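Local coordinates for protein NEDD8-conjugating enzyme UBC12 (Saccharomyces cerevisiae, PDB 3O2U) that accepts the ubiquitin-like protein Rub1 (NEDD8) from its E1 enzyme and catalyses its covalent attachment to other proteins, chiefly the cullin Cdc53, at residues P127-D130 / L131-I135; R31-L34 / K35-L38. All coordinates share one frame; numbering follows the deposited sequence. Where two conformers were deposited one is given.

How the interactions relate
Both contacts are local, each within one run of chain in the UBC domain, and both are partly buried: in interaction 1 Leu131 and Ile134 are buried, whereas interaction 2 has buried Arg33, Leu34 and Asp37 beside exposed Ile32 and Arg36. Interaction 1 is the start of helix 131-143, where loop 127-130 turns into the helix and a carboxylate caps it. Interaction 2 lies wholly within helix 29-39. The chemistry differs: a hydroxyl and a backbone amide grip one carboxylate oxygen in the first, a guanidinium pairs with a carboxylate in the second. Their centres lie about 11 Å apart; Arg33 NH2 and NH1 reach the carbonyl oxygens of Leu129 and Pro127, and Asp37 OD2 accepts from Leu131 N.

Interaction 1. Residues P127-D130 / L131-I135; sequences PALD and LQSII
Asp130 is the N-cap residue of helix 131-143, which in this UBC fold lies close to strands 47-51 and 65-70, and Ser133, three residues on, gives it both donors. The aspartate sits just before the first turn and reaches forward over it, while the serine side chain points back to meet it. One carboxylate oxygen does the gripping: Asp130 OD1 accepts from Ser133 N at 2.9 Å and from Ser133 OG at 2.7 Å. The two donors come from opposite faces of the carboxylate plane. The hydroxyl arrives nearly in line with the C-O bond, whereas the amide comes in on the anti side, 34° out of the plane. This double grip limits how far the carboxylate can turn, and it gives a partner to one of the first-turn amides, which lie before the regular i to i-4 pattern begins. The first torsion of Asp130 (chi1 61°) puts CG between the backbone N and the carbonyl carbon, a position that brings OD1 round to the helix end.

Gln132 runs beside Asp130 and points the same way, its CB 3.6 Å from Asp130 OD1, with the amide and carboxylate planes 57° apart. Its chain then bends at chi2 and carries the amide elsewhere, OE1 accepting from the backbone N of Asp42. On the loop side a methyl, Leu129 CD2, lies in van der Waals contact 4.0 Å from the hydroxyl oxygen Ser133 OG. On the buried side Leu131 packs on Leu38 of helix 29-39 and on Leu66, while Ile135 reaches Val47, Leu49 and Val68 of the sheet. The main chain then takes up the regular pattern: Ile134 N donates to Asp130 O over 3.1 Å, and Ile134 CG1 rests 3.7 Å from the same oxygen.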
ATOM      1  N   PRO A 127      11.734   9.853   4.606  1.00 21.93           N
ATOM      2  CA  PRO A 127      12.426   9.166   3.511  1.00 19.99           C
ATOM      3  C   PRO A 127      13.400   8.129   4.029  1.00 22.03           C
ATOM      4  O   PRO A 127      13.962   7.367   3.232  1.00 23.58           O
ATOM      5  CB  PRO A 127      13.169  10.300   2.787  1.00 23.36           C
ATOM      6  CG  PRO A 127      12.392  11.521   3.097  1.00 25.68           C
ATOM      7  CD  PRO A 127      11.929  11.315   4.541  1.00 22.38           C
ATOM      8  N   ALA A 128      13.599   8.101   5.348  1.00 18.54           N
ATOM      9  CA  ALA A 128      14.446   7.091   5.962  1.00 22.73           C
ATOM     10  C   ALA A 128      13.647   5.823   6.314  1.00 20.93           C
ATOM     11  O   ALA A 128      14.226   4.832   6.747  1.00 23.10           O
ATOM     12  CB  ALA A 128      15.141   7.650   7.210  1.00 27.40           C
ATOM     13  N   LEU A 129      12.326   5.877   6.142  1.00 20.68           N
ATOM     14  CA  LEU A 129      11.466   4.698   6.256  1.00 18.41           C
ATOM     15  C   LEU A 129      11.506   3.983   4.908  1.00 23.38           C
ATOM     16  O   LEU A 129      11.945   4.561   3.913  1.00 20.31           O
ATOM     17  CB  LEU A 129      10.020   5.087   6.609  1.00 16.92           C
ATOM     18  CG  LEU A 129       9.791   5.650   8.020  1.00 22.87           C
ATOM     19  CD1 LEU A 129       8.305   5.897   8.329  1.00 21.00           C
ATOM     20  CD2 LEU A 129      10.394   4.737   9.063  1.00 23.05           C
ATOM     21  N   ASP A 130      11.074   2.727   4.875  1.00 18.81           N
ATOM     22  CA  ASP A 130      11.226   1.925   3.664  1.00 19.81           C
ATOM     23  C   ASP A 130      10.024   1.029   3.417  1.00 18.35           C
ATOM     24  O   ASP A 130       9.056   1.037   4.184  1.00 16.15           O
ATOM     25  CB  ASP A 130      12.512   1.087   3.735  1.00 18.70           C
ATOM     26  CG  ASP A 130      12.520   0.117   4.914  1.00 26.41           C
ATOM     27  OD1 ASP A 130      11.534   0.074   5.686  1.00 26.94           O
ATOM     28  OD2 ASP A 130      13.522  -0.603   5.082  1.00 28.70           O
ATOM     29  N   LEU A 131      10.094   0.259   2.333  1.00 18.93           N
ATOM     30  CA  LEU A 131       8.992  -0.595   1.951  1.00 16.53           C
ATOM     31  C   LEU A 131       8.703  -1.584   3.082  1.00 18.58           C
ATOM     32  O   LEU A 131       7.547  -1.884   3.372  1.00 18.82           O
ATOM     33  CB  LEU A 131       9.319  -1.319   0.639  1.00 16.02           C
ATOM     34  CG  LEU A 131       8.292  -2.330   0.143  1.00 18.43           C
ATOM     35  CD1 LEU A 131       6.919  -1.678  -0.051  1.00 15.84           C
ATOM     36  CD2 LEU A 131       8.773  -3.002  -1.164  1.00 22.17           C
ATOM     37  N   GLN A 132       9.757  -2.088   3.724  1.00 17.45           N
ATOM     38  CA  GLN A 132       9.574  -3.035   4.835  1.00 22.05           C
ATOM     39  C   GLN A 132       8.673  -2.413   5.910  1.00 19.03           C
ATOM     40  O   GLN A 132       7.783  -3.073   6.437  1.00 16.87           O
ATOM     41  CB  GLN A 132      10.917  -3.427   5.453  1.00 22.73           C
ATOM     42  CG  GLN A 132      10.802  -4.305   6.686  1.00 24.77           C
ATOM     43  CD  GLN A 132      10.772  -5.764   6.348  1.00 30.73           C
ATOM     44  OE1 GLN A 132      11.251  -6.173   5.293  1.00 31.11           O
ATOM     45  NE2 GLN A 132      10.217  -6.571   7.242  1.00 38.00           N
ATOM     46  N   SER A 133       8.911  -1.140   6.217  1.00 17.40           N
ATOM     47  CA  SER A 133       8.125  -0.409   7.217  1.00 17.19           C
ATOM     48  C   SER A 133       6.685  -0.286   6.807  1.00 17.52           C
ATOM     49  O   SER A 133       5.794  -0.474   7.615  1.00 19.47           O
ATOM     50  CB  SER A 133       8.682   0.996   7.403  1.00 22.61           C
ATOM     51  OG  SER A 133      10.047   0.926   7.763  1.00 30.25           O
ATOM     52  N   ILE A 134       6.452   0.070   5.546  1.00 17.60           N
ATOM     53  CA  ILE A 134       5.093   0.199   5.084  1.00 14.69           C
ATOM     54  C   ILE A 134       4.387  -1.141   5.221  1.00 13.96           C
ATOM     55  O   ILE A 134       3.283  -1.220   5.768  1.00 16.43           O
ATOM     56  CB  ILE A 134       5.043   0.682   3.622  1.00 16.01           C
ATOM     57  CG1 ILE A 134       5.583   2.125   3.545  1.00 16.52           C
ATOM     58  CG2 ILE A 134       3.622   0.589   3.109  1.00 16.29           C
ATOM     59  CD1 ILE A 134       6.027   2.579   2.153  1.00 20.86           C
ATOM     60  N   ILE A 135       5.034  -2.191   4.734  1.00 13.01           N
ATOM     61  CA  ILE A 135       4.429  -3.513   4.767  1.00 13.35           C
ATOM     62  C   ILE A 135       4.157  -3.975   6.206  1.00 18.97           C
ATOM     63  O   ILE A 135       3.080  -4.497   6.517  1.00 16.04           O
ATOM     64  CB  ILE A 135       5.275  -4.529   4.002  1.00 16.80           C
ATOM     65  CG1 ILE A 135       5.181  -4.227   2.486  1.00 14.48           C
ATOM     66  CG2 ILE A 135       4.786  -5.944   4.315  1.00 17.23           C
ATOM     67  CD1 ILE A 135       6.040  -5.145   1.633  1.00 21.34           C
TER

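Interaction 2. Residues R31-L34 / K35-L38; sequences RIRL and KRDL
Arg33 and Asp37, one turn apart on helix 29-39, make the salt bridge at the heart of this contact. Arg33 NE points almost straight at Asp37 OD1, 2.8 Å away with an N-H...O angle of 175°. The oxygen lies at the edge of the guanidinium, in its plane, while the donor meets the carboxylate on the syn side and 31° out of its plane. Arg33 NH2 adds two weak, longer bonds, one to each carboxylate oxygen. A bend at chi2 (70°) turns the arginine chain forward along the helix, which is how NE comes to face a residue four places on. Next to it round the helix, Leu34 CG and Leu38 CD1 touch at 4.0 Å where their side chains cross, and Leu38 N donates to Leu34 O at 2.9 Å.

Further out, the guanidinium is held by loop carbonyls: Arg33 NH2 bonds to Leu129 O and Arg33 NH1 to Pro127 O. Asp37 OD2 accepts from Tyr92 OH and from Leu131 N, the first amide of the neighbouring helix 131-143. Lys35 NZ has its salt bridge with Asp56, and Arg31 NE, at the start of the run, one with Glu90. The two charged groups of Arg33 and Asp37 probably offset each other's charge while each also satisfies backbone atoms of another element, so the pair links helix 29-39 to the loop and helix start at 127-131, and the carboxylate probably stays ionised.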
ATOM      1  N   ARG A  31      13.650   4.811  -8.651  1.00 18.93           N
ATOM      2  CA  ARG A  31      13.633   3.380  -8.977  1.00 18.18           C
ATOM      3  C   ARG A  31      14.798   2.608  -8.385  1.00 17.55           C
ATOM      4  O   ARG A  31      14.634   1.459  -7.967  1.00 18.11           O
ATOM      5  CB  ARG A  31      13.515   3.166 -10.498  1.00 22.06           C
ATOM      6  CG  ARG A  31      12.172   3.667 -10.978  1.00 22.74           C
ATOM      7  CD  ARG A  31      11.901   3.553 -12.464  1.00 28.14           C
ATOM      8  NE  ARG A  31      10.662   4.278 -12.745  1.00 27.67           N
ATOM      9  CZ  ARG A  31       9.852   4.046 -13.775  1.00 36.88           C
ATOM     10  NH1 ARG A  31      10.138   3.092 -14.650  1.00 36.77           N
ATOM     11  NH2 ARG A  31       8.756   4.782 -13.927  1.00 33.23           N
ATOM     12  N   ILE A  32      15.977   3.220  -8.362  1.00 16.22           N
ATOM     13  CA  ILE A  32      17.131   2.620  -7.690  1.00 14.55           C
ATOM     14  C   ILE A  32      16.861   2.401  -6.205  1.00 16.34           C
ATOM     15  O   ILE A  32      17.235   1.380  -5.644  1.00 18.50           O
ATOM     16  CB  ILE A  32      18.392   3.509  -7.806  1.00 20.34           C
ATOM     17  CG1 ILE A  32      18.879   3.555  -9.257  1.00 23.26           C
ATOM     18  CG2 ILE A  32      19.500   2.989  -6.882  1.00 21.04           C
ATOM     19  CD1 ILE A  32      20.153   4.342  -9.437  1.00 29.65           C
ATOM     20  N   ARG A  33      16.224   3.374  -5.566  1.00 16.33           N
ATOM     21  CA  ARG A  33      15.887   3.258  -4.146  1.00 13.70           C
ATOM     22  C   ARG A  33      14.811   2.183  -3.898  1.00 15.24           C
ATOM     23  O   ARG A  33      14.909   1.395  -2.964  1.00 15.19           O
ATOM     24  CB  ARG A  33      15.435   4.618  -3.605  1.00 16.85           C
ATOM     25  CG  ARG A  33      14.787   4.549  -2.213  1.00 16.18           C
ATOM     26  CD  ARG A  33      15.797   4.207  -1.081  1.00 16.93           C
ATOM     27  NE  ARG A  33      15.004   3.701   0.041  1.00 18.57           N
ATOM     28  CZ  ARG A  33      14.510   4.447   1.020  1.00 22.19           C
ATOM     29  NH1 ARG A  33      14.829   5.737   1.106  1.00 17.15           N
ATOM     30  NH2 ARG A  33      13.735   3.881   1.945  1.00 21.54           N
ATOM     31  N   LEU A  34      13.793   2.121  -4.746  1.00 13.04           N
ATOM     32  CA  LEU A  34      12.813   1.048  -4.618  1.00 14.28           C
ATOM     33  C   LEU A  34      13.448  -0.344  -4.845  1.00 17.20           C
ATOM     34  O   LEU A  34      13.125  -1.296  -4.133  1.00 16.16           O
ATOM     35  CB  LEU A  34      11.623   1.274  -5.559  1.00 15.94           C
ATOM     36  CG  LEU A  34      10.562   0.165  -5.534  1.00 18.09           C
ATOM     37  CD1 LEU A  34      10.051  -0.119  -4.128  1.00 18.19           C
ATOM     38  CD2 LEU A  34       9.397   0.499  -6.473  1.00 18.02           C
ATOM     39  N   LYS A  35      14.330  -0.477  -5.832  1.00 14.06           N
ATOM     40  CA  LYS A  35      15.039  -1.765  -6.008  1.00 17.00           C
ATOM     41  C   LYS A  35      15.779  -2.187  -4.729  1.00 20.81           C
ATOM     42  O   LYS A  35      15.753  -3.349  -4.331  1.00 21.94           O
ATOM     43  CB  LYS A  35      16.043  -1.683  -7.155  1.00 22.27           C
ATOM     44  CG  LYS A  35      15.433  -1.747  -8.540  1.00 21.82           C
ATOM     45  CD  LYS A  35      16.501  -1.480  -9.591  1.00 26.98           C
ATOM     46  CE  LYS A  35      17.551  -2.593  -9.608  1.00 27.49           C
ATOM     47  NZ  LYS A  35      16.939  -3.930  -9.842  1.00 30.61           N
ATOM     48  N   ARG A  36      16.450  -1.228  -4.103  1.00 19.09           N
ATOM     49  CA  ARG A  36      17.176  -1.470  -2.864  0.53 21.77           C
ATOM     50  C   ARG A  36      16.216  -1.888  -1.729  1.00 22.61           C
ATOM     51  O   ARG A  36      16.494  -2.815  -0.980  1.00 23.06           O
ATOM     52  CB  ARG A  36      18.044  -0.239  -2.543  0.53 23.17           C
ATOM     53  CG  ARG A  36      17.987   0.343  -1.143  0.53 28.68           C
ATOM     54  CD  ARG A  36      18.866   1.619  -1.051  0.53 32.86           C
ATOM     55  NE  ARG A  36      18.678   2.372   0.191  0.53 30.03           N
ATOM     56  CZ  ARG A  36      19.186   3.580   0.429  0.53 34.00           C
ATOM     57  NH1 ARG A  36      19.923   4.194  -0.488  0.53 35.42           N
ATOM     58  NH2 ARG A  36      18.952   4.181   1.585  0.53 34.46           N
ATOM     59  N   ASP A  37      15.075  -1.213  -1.617  1.00 19.38           N
ATOM     60  CA  ASP A  37      14.061  -1.612  -0.634  1.00 18.33           C
ATOM     61  C   ASP A  37      13.533  -3.028  -0.898  1.00 21.75           C
ATOM     62  O   ASP A  37      13.325  -3.796   0.032  1.00 19.06           O
ATOM     63  CB  ASP A  37      12.871  -0.644  -0.641  1.00 15.63           C
ATOM     64  CG  ASP A  37      13.173   0.674   0.041  1.00 18.30           C
ATOM     65  OD1 ASP A  37      14.367   1.007   0.225  1.00 18.61           O
ATOM     66  OD2 ASP A  37      12.189   1.371   0.396  1.00 18.83           O
ATOM     67  N   LEU A  38      13.283  -3.351  -2.164  1.00 20.92           N
ATOM     68  CA  LEU A  38      12.811  -4.688  -2.541  1.00 20.91           C
ATOM     69  C   LEU A  38      13.869  -5.750  -2.285  1.00 25.27           C
ATOM     70  O   LEU A  38      13.564  -6.851  -1.827  1.00 21.80           O
ATOM     71  CB  LEU A  38      12.418  -4.727  -4.016  1.00 20.76           C
ATOM     72  CG  LEU A  38      11.086  -4.067  -4.376  1.00 19.25           C
ATOM     73  CD1 LEU A  38      11.033  -3.812  -5.876  1.00 19.97           C
ATOM     74  CD2 LEU A  38       9.928  -4.952  -3.923  1.00 22.53           C
TER